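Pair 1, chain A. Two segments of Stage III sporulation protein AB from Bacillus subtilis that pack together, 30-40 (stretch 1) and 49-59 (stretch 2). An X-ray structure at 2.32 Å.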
# COMPACT_ATOMS: atom_id res chain seq x y z
N PRO A 30 2.25 16.63 -4.77
CA PRO A 30 1.44 15.78 -5.68
C PRO A 30 1.66 14.30 -5.43
O PRO A 30 2.74 13.86 -5.04
CB PRO A 30 1.94 16.16 -7.04
CG PRO A 30 2.53 17.54 -6.87
CD PRO A 30 3.16 17.53 -5.51
N LEU A 31 0.58 13.55 -5.48
CA LEU A 31 0.56 12.16 -5.07
C LEU A 31 1.66 11.39 -5.87
O LEU A 31 2.34 10.48 -5.34
CB LEU A 31 -0.89 11.61 -5.25
CG LEU A 31 -1.33 10.34 -4.56
CD1 LEU A 31 -1.01 10.41 -3.08
CD2 LEU A 31 -2.83 10.16 -4.72
N HIS A 32 1.79 11.72 -7.14
CA HIS A 32 2.79 11.03 -7.95
C HIS A 32 4.22 11.26 -7.44
O HIS A 32 5.00 10.32 -7.35
CB HIS A 32 2.65 11.39 -9.44
CG HIS A 32 3.06 12.79 -9.80
ND1 HIS A 32 4.34 13.12 -10.16
CD2 HIS A 32 2.32 13.92 -9.89
CE1 HIS A 32 4.39 14.41 -10.46
NE2 HIS A 32 3.18 14.92 -10.28
N THR A 33 4.53 12.48 -7.02
CA THR A 33 5.81 12.75 -6.43
C THR A 33 5.97 12.05 -5.06
O THR A 33 6.98 11.46 -4.78
CB THR A 33 5.98 14.25 -6.31
OG1 THR A 33 5.79 14.85 -7.62
CG2 THR A 33 7.35 14.64 -5.77
N ALA A 34 4.96 12.10 -4.21
CA ALA A 34 5.04 11.44 -2.91
C ALA A 34 5.32 9.93 -3.09
O ALA A 34 6.18 9.34 -2.43
CB ALA A 34 3.75 11.64 -2.16
N SER A 35 4.62 9.31 -4.02
CA SER A 35 4.79 7.88 -4.23
C SER A 35 6.19 7.59 -4.78
O SER A 35 6.82 6.57 -4.40
CB SER A 35 3.71 7.38 -5.21
OG SER A 35 3.65 5.99 -5.19
N GLN A 36 6.68 8.43 -5.67
CA GLN A 36 8.01 8.21 -6.22
C GLN A 36 9.06 8.37 -5.11
O GLN A 36 10.00 7.57 -5.05
CB GLN A 36 8.32 9.16 -7.40
CG GLN A 36 9.64 8.82 -8.20
CD GLN A 36 9.70 7.36 -8.83
OE1 GLN A 36 10.66 6.63 -8.61
NE2 GLN A 36 8.66 6.95 -9.60
N GLN A 37 8.89 9.33 -4.20
CA GLN A 37 9.84 9.53 -3.09
C GLN A 37 9.89 8.31 -2.17
O GLN A 37 10.95 7.89 -1.73
CB GLN A 37 9.49 10.75 -2.23
CG GLN A 37 9.62 12.12 -2.88
CD GLN A 37 8.96 13.24 -2.04
OE1 GLN A 37 8.16 13.03 -1.08
NE2 GLN A 37 9.31 14.45 -2.38
N ILE A 38 8.75 7.70 -1.96
CA ILE A 38 8.71 6.47 -1.21
C ILE A 38 9.35 5.36 -1.97
O ILE A 38 10.15 4.60 -1.40
CB ILE A 38 7.25 6.11 -0.82
CG1 ILE A 38 6.80 7.11 0.22
CG2 ILE A 38 7.13 4.72 -0.25
CD1 ILE A 38 5.30 7.33 0.21
N ALA A 39 9.00 5.20 -3.24
CA ALA A 39 9.64 4.15 -4.05
C ALA A 39 11.22 4.19 -3.96
O ALA A 39 11.84 3.17 -3.81
CB ALA A 39 9.23 4.25 -5.48
N LYS A 40 11.81 5.38 -3.97
CA LYS A 40 13.27 5.53 -3.95
C LYS A 40 13.89 5.00 -2.66
O LYS A 40 15.00 4.56 -2.66
CB LYS A 40 13.69 6.99 -4.15
CG LYS A 40 13.52 7.49 -5.58
CD LYS A 40 13.90 8.93 -5.65
CE LYS A 40 13.71 9.46 -7.07
NZ LYS A 40 14.33 10.83 -7.22
N LEU A 49 5.66 -1.36 -6.35
CA LEU A 49 4.27 -0.95 -6.23
C LEU A 49 4.18 0.58 -6.32
O LEU A 49 3.28 1.10 -6.96
CB LEU A 49 3.65 -1.49 -4.94
CG LEU A 49 2.23 -1.03 -4.57
CD1 LEU A 49 1.18 -1.35 -5.61
CD2 LEU A 49 1.82 -1.71 -3.28
N PHE A 50 5.09 1.28 -5.63
CA PHE A 50 5.03 2.71 -5.48
C PHE A 50 5.57 3.46 -6.68
O PHE A 50 5.00 4.50 -7.04
CB PHE A 50 5.65 3.18 -4.13
CG PHE A 50 4.85 2.72 -2.97
CD1 PHE A 50 3.69 3.39 -2.62
CD2 PHE A 50 5.11 1.45 -2.42
CE1 PHE A 50 2.85 2.87 -1.68
CE2 PHE A 50 4.30 0.96 -1.43
CZ PHE A 50 3.16 1.67 -1.06
N SER A 51 6.58 2.90 -7.33
CA SER A 51 7.04 3.50 -8.60
C SER A 51 6.04 3.27 -9.74
O SER A 51 5.78 4.19 -10.50
CB SER A 51 8.49 3.03 -9.02
OG SER A 51 8.59 1.67 -9.07
N ALA A 52 5.47 2.08 -9.81
CA ALA A 52 4.36 1.85 -10.76
C ALA A 52 3.16 2.77 -10.55
O ALA A 52 2.62 3.26 -11.53
CB ALA A 52 3.91 0.43 -10.69
N PHE A 53 2.78 3.01 -9.30
CA PHE A 53 1.68 3.89 -8.97
C PHE A 53 2.00 5.31 -9.43
O PHE A 53 1.17 5.95 -10.08
CB PHE A 53 1.45 3.86 -7.46
CG PHE A 53 0.29 4.69 -6.97
CD1 PHE A 53 -0.92 4.70 -7.62
CD2 PHE A 53 0.38 5.42 -5.81
CE1 PHE A 53 -2.03 5.42 -7.12
CE2 PHE A 53 -0.73 6.14 -5.28
CZ PHE A 53 -1.94 6.15 -5.95
N SER A 54 3.22 5.75 -9.15
CA SER A 54 3.70 7.07 -9.58
C SER A 54 3.66 7.25 -11.08
O SER A 54 3.11 8.19 -11.59
CB SER A 54 5.13 7.28 -9.09
OG SER A 54 5.64 8.51 -9.53
N ASP A 55 4.19 6.28 -11.82
CA ASP A 55 4.07 6.32 -13.27
C ASP A 55 2.60 6.43 -13.73
O ASP A 55 2.30 7.14 -14.64
CB ASP A 55 4.67 5.03 -13.88
CG ASP A 55 6.15 4.95 -13.71
OD1 ASP A 55 6.80 6.00 -13.43
OD2 ASP A 55 6.69 3.81 -13.85
N GLN A 56 1.71 5.64 -13.15
CA GLN A 56 0.34 5.53 -13.67
C GLN A 56 -0.34 6.83 -13.45
O GLN A 56 -1.04 7.29 -14.30
CB GLN A 56 -0.46 4.39 -12.99
CG GLN A 56 -0.41 3.01 -13.62
CD GLN A 56 -0.49 3.05 -15.12
OE1 GLN A 56 0.52 2.92 -15.80
NE2 GLN A 56 -1.68 3.27 -15.64
N LEU A 57 -0.16 7.39 -12.27
CA LEU A 57 -0.72 8.69 -11.97
C LEU A 57 -0.19 9.80 -12.84
O LEU A 57 -0.94 10.60 -13.38
CB LEU A 57 -0.34 9.11 -10.57
CG LEU A 57 -1.08 8.44 -9.47
CD1 LEU A 57 -0.31 8.60 -8.17
CD2 LEU A 57 -2.50 8.99 -9.37
N ASP A 58 1.12 9.82 -13.04
CA ASP A 58 1.72 10.96 -13.68
C ASP A 58 1.26 11.10 -15.14
O ASP A 58 0.84 12.17 -15.55
CB ASP A 58 3.24 10.90 -13.60
CG ASP A 58 3.89 12.28 -13.73
OD1 ASP A 58 3.30 13.20 -13.16
OD2 ASP A 58 4.91 12.50 -14.40
N LYS A 59 1.36 9.98 -15.86
CA LYS A 59 1.04 9.80 -17.28
C LYS A 59 -0.16 8.91 -17.34
O LYS A 59 -0.11 7.67 -17.42
CB LYS A 59 2.29 9.26 -18.02
CG LYS A 59 3.18 10.37 -18.58
CD LYS A 59 4.56 9.86 -18.95
CE LYS A 59 5.31 10.91 -19.77
NZ LYS A 59 6.69 10.46 -20.08

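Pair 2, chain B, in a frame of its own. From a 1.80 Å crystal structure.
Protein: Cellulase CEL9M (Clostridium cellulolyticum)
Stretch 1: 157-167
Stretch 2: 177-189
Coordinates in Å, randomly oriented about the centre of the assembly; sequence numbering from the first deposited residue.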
# COMPACT_ATOMS: atom_id res chain seq x y z
N GLU B 157 10.77 -4.13 2.16
CA GLU B 157 9.54 -3.87 1.41
C GLU B 157 9.89 -3.25 0.07
O GLU B 157 9.25 -3.54 -0.94
CB GLU B 157 8.60 -2.95 2.20
CG GLU B 157 7.90 -3.64 3.37
CD GLU B 157 7.21 -4.94 2.97
OE1 GLU B 157 6.61 -4.99 1.88
OE2 GLU B 157 7.25 -5.91 3.75
N THR B 158 10.91 -2.39 0.05
CA THR B 158 11.33 -1.74 -1.18
C THR B 158 11.92 -2.80 -2.11
O THR B 158 11.67 -2.79 -3.31
CB THR B 158 12.37 -0.64 -0.89
OG1 THR B 158 11.82 0.28 0.06
CG2 THR B 158 12.73 0.12 -2.16
N SER B 159 12.69 -3.72 -1.54
CA SER B 159 13.28 -4.81 -2.31
C SER B 159 12.17 -5.63 -2.96
O SER B 159 12.24 -5.95 -4.15
CB SER B 159 14.13 -5.70 -1.40
OG SER B 159 14.65 -6.82 -2.10
N ALA B 160 11.15 -5.98 -2.18
CA ALA B 160 10.04 -6.78 -2.70
C ALA B 160 9.33 -6.05 -3.82
O ALA B 160 8.97 -6.65 -4.83
CB ALA B 160 9.06 -7.11 -1.58
N ALA B 161 9.13 -4.74 -3.65
CA ALA B 161 8.46 -3.95 -4.67
C ALA B 161 9.26 -3.96 -5.97
O ALA B 161 8.70 -4.02 -7.06
CB ALA B 161 8.28 -2.51 -4.19
N LEU B 162 10.59 -3.90 -5.84
CA LEU B 162 11.48 -3.89 -7.00
C LEU B 162 11.54 -5.26 -7.68
O LEU B 162 11.61 -5.34 -8.91
CB LEU B 162 12.88 -3.43 -6.59
CG LEU B 162 13.00 -1.94 -6.27
CD1 LEU B 162 14.34 -1.65 -5.62
CD2 LEU B 162 12.83 -1.12 -7.55
N THR B 163 11.52 -6.32 -6.89
CA THR B 163 11.56 -7.67 -7.45
C THR B 163 10.25 -7.93 -8.18
O THR B 163 10.23 -8.53 -9.26
CB THR B 163 11.73 -8.74 -6.36
OG1 THR B 163 12.97 -8.51 -5.67
CG2 THR B 163 11.75 -10.14 -6.97
N LEU B 164 9.14 -7.48 -7.60
CA LEU B 164 7.85 -7.67 -8.25
C LEU B 164 7.81 -6.88 -9.55
O LEU B 164 7.20 -7.32 -10.52
CB LEU B 164 6.72 -7.25 -7.31
CG LEU B 164 6.33 -8.37 -6.34
CD1 LEU B 164 5.59 -7.83 -5.12
CD2 LEU B 164 5.49 -9.39 -7.09
N MET B 165 8.47 -5.73 -9.59
CA MET B 165 8.49 -4.95 -10.82
C MET B 165 9.27 -5.74 -11.88
O MET B 165 8.89 -5.77 -13.05
CB MET B 165 9.13 -3.58 -10.60
CG MET B 165 8.99 -2.65 -11.81
SD MET B 165 7.25 -2.44 -12.28
CE MET B 165 7.33 -0.94 -13.25
N TYR B 166 10.37 -6.38 -11.47
CA TYR B 166 11.15 -7.18 -12.41
C TYR B 166 10.22 -8.24 -13.00
O TYR B 166 10.18 -8.44 -14.21
CB TYR B 166 12.32 -7.86 -11.69
CG TYR B 166 12.89 -9.05 -12.44
CD1 TYR B 166 13.67 -8.88 -13.59
CD2 TYR B 166 12.61 -10.36 -12.03
CE1 TYR B 166 14.15 -9.98 -14.31
CE2 TYR B 166 13.09 -11.46 -12.74
CZ TYR B 166 13.86 -11.26 -13.88
OH TYR B 166 14.33 -12.34 -14.60
N LEU B 167 9.47 -8.92 -12.13
CA LEU B 167 8.56 -9.97 -12.56
C LEU B 167 7.42 -9.46 -13.44
O LEU B 167 7.03 -10.13 -14.39
CB LEU B 167 7.98 -10.69 -11.34
CG LEU B 167 8.99 -11.47 -10.49
CD1 LEU B 167 8.35 -11.89 -9.17
CD2 LEU B 167 9.48 -12.68 -11.28
N ALA B 177 13.79 -3.83 -16.07
CA ALA B 177 13.40 -4.87 -15.12
C ALA B 177 14.62 -5.42 -14.38
O ALA B 177 14.58 -5.60 -13.16
CB ALA B 177 12.67 -6.00 -15.84
N THR B 178 15.70 -5.67 -15.11
CA THR B 178 16.91 -6.20 -14.50
C THR B 178 17.54 -5.16 -13.57
O THR B 178 18.13 -5.52 -12.55
CB THR B 178 17.92 -6.64 -15.58
OG1 THR B 178 17.36 -7.75 -16.30
CG2 THR B 178 19.24 -7.06 -14.95
N LYS B 179 17.42 -3.89 -13.93
CA LYS B 179 17.95 -2.83 -13.08
C LYS B 179 17.21 -2.89 -11.74
O LYS B 179 17.81 -2.71 -10.68
CB LYS B 179 17.73 -1.46 -13.74
CG LYS B 179 18.24 -0.29 -12.92
CD LYS B 179 18.13 1.03 -13.68
CE LYS B 179 19.22 1.17 -14.73
NZ LYS B 179 19.13 0.15 -15.80
N CYS B 180 15.91 -3.17 -11.80
CA CYS B 180 15.11 -3.28 -10.59
C CYS B 180 15.54 -4.47 -9.74
O CYS B 180 15.67 -4.36 -8.53
CB CYS B 180 13.63 -3.41 -10.93
SG CYS B 180 12.87 -1.87 -11.49
N LEU B 181 15.77 -5.62 -10.39
CA LEU B 181 16.19 -6.82 -9.66
C LEU B 181 17.56 -6.63 -9.02
O LEU B 181 17.78 -7.05 -7.88
CB LEU B 181 16.22 -8.03 -10.60
CG LEU B 181 16.55 -9.38 -9.93
CD1 LEU B 181 15.48 -9.72 -8.90
CD2 LEU B 181 16.63 -10.48 -10.99
N ASN B 182 18.50 -6.01 -9.74
CA ASN B 182 19.82 -5.79 -9.17
C ASN B 182 19.72 -4.90 -7.93
O ASN B 182 20.39 -5.15 -6.93
CB ASN B 182 20.77 -5.16 -10.20
CG ASN B 182 21.19 -6.14 -11.28
OD1 ASN B 182 21.21 -7.35 -11.06
ND2 ASN B 182 21.55 -5.62 -12.45
N ALA B 183 18.89 -3.87 -8.00
CA ALA B 183 18.72 -2.98 -6.85
C ALA B 183 18.05 -3.75 -5.72
O ALA B 183 18.42 -3.59 -4.55
CB ALA B 183 17.87 -1.77 -7.24
N ALA B 184 17.08 -4.58 -6.06
CA ALA B 184 16.36 -5.37 -5.06
C ALA B 184 17.32 -6.29 -4.30
O ALA B 184 17.18 -6.47 -3.09
CB ALA B 184 15.28 -6.21 -5.74
N LYS B 185 18.28 -6.87 -5.00
CA LYS B 185 19.25 -7.76 -4.37
C LYS B 185 20.12 -6.99 -3.39
O LYS B 185 20.43 -7.49 -2.31
CB LYS B 185 20.14 -8.42 -5.42
CG LYS B 185 19.46 -9.48 -6.26
CD LYS B 185 20.41 -10.02 -7.31
CE LYS B 185 19.76 -11.11 -8.15
NZ LYS B 185 20.70 -11.59 -9.21
N GLU B 186 20.51 -5.79 -3.78
CA GLU B 186 21.36 -4.96 -2.93
C GLU B 186 20.65 -4.44 -1.68
O GLU B 186 21.23 -4.42 -0.60
CB GLU B 186 21.93 -3.79 -3.73
CG GLU B 186 22.69 -4.21 -4.97
CD GLU B 186 23.32 -3.03 -5.69
OE1 GLU B 186 22.71 -1.94 -5.70
OE2 GLU B 186 24.43 -3.20 -6.24
N LEU B 187 19.40 -4.03 -1.83
CA LEU B 187 18.64 -3.52 -0.69
C LEU B 187 18.39 -4.63 0.31
O LEU B 187 18.42 -4.42 1.53
CB LEU B 187 17.32 -2.91 -1.16
CG LEU B 187 17.42 -1.67 -2.06
CD1 LEU B 187 16.02 -1.20 -2.43
CD2 LEU B 187 18.18 -0.56 -1.36
N TYR B 188 18.14 -5.84 -0.20
CA TYR B 188 17.90 -6.99 0.66
C TYR B 188 19.19 -7.28 1.44
O TYR B 188 19.15 -7.53 2.64
CB TYR B 188 17.52 -8.21 -0.18
CG TYR B 188 17.44 -9.50 0.61
CD1 TYR B 188 16.34 -9.77 1.44
CD2 TYR B 188 18.46 -10.44 0.53
CE1 TYR B 188 16.27 -10.96 2.16
CE2 TYR B 188 18.39 -11.63 1.25
CZ TYR B 188 17.30 -11.89 2.06
OH TYR B 188 17.24 -13.06 2.77
N ALA B 189 20.31 -7.24 0.73
CA ALA B 189 21.62 -7.49 1.34
C ALA B 189 21.86 -6.51 2.48
O ALA B 189 22.31 -6.90 3.56
CB ALA B 189 22.72 -7.36 0.29

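Both pairs consist of two antiparallel helices packed at close range. In pair 1, helix 31-40 crosses helix 49-58 at -156°, and in pair 2, helix 157-167 crosses helix 177-189 at -154°; in each case the axes approach to 7.7 Å. Superposition on the N, CA and C atoms of 14 central residues gives an RMSD of 0.2 Å, and the buried surfaces are similar, 571 Å² in pair 1 and 586 Å² in pair 2. The closest CA atoms across pair 1 are those of His A32 and Ser A54, 4.4 Å apart. The matching residues in pair 2, Ser B159 and Ala B184, bring their CA atoms to 4.2 Å. Small residues on the second helix, Ser A54 and Ala B184, occupy this point in both pairs.

Around this shared frame, the centre of the contact is filled differently. In pair 1 it is largely polar. Ser A35 points toward the second helix and donates a hydrogen bond from OG to Phe A50 O at 2.7 Å. That carbonyl also accepts the helical hydrogen bond from Ser A54 N, so it serves both its own helix and the neighbouring one. In the reverse direction, Ser A54 OG donates to His A32 O at 2.9 Å, and the same hydroxyl oxygen accepts a weak hydrogen bond from Gln A36 NE2 at 3.4 Å.

At the position of Ser A35, pair 2 has Leu B162, which acts as a knob in a hole formed by Cys B180, Ala B183, Ala B184 and Leu B187. Its CB lies 3.8 Å from Ala B184 CB, and its CD1 reaches Ala B183 CB at 3.9 Å and Leu B187 CD1 at 3.6 Å. The exchange is coupled across the interface: where pair 1 sets a small serine beside the large rings of Phe A50 and Phe A53, pair 2 sets a leucine beside Cys B180 and Ala B183. The hydrogen bond across pair 2 comes instead from Ser B159, the counterpart of His A32, whose OG donates to Ala B184 O at 2.7 Å. Thus both pairs use a serine on the first helix to bind a carbonyl of the second, but from positions three residues apart, nearly one helical turn.

The ends differ as well. Ala A39 fits closely against the second helix in pair 1, its CB 3.5 Å from Ser A51 N. Its counterpart, Tyr B166, receives Leu B181 CD2 over its ring face, 3.9 Å from the ring centroid, in a CH-pi contact; Leu B181 matches Ser A51, so both partners are larger in pair 2. Toward the other end, the matched leucines Leu A57 and Leu B187 both point toward the first helix. Leu A57 CD1 meets Leu A31 CG at 4.1 Å, whereas Leu B187 CD1 contacts Thr B158 CG2 at 3.6 Å.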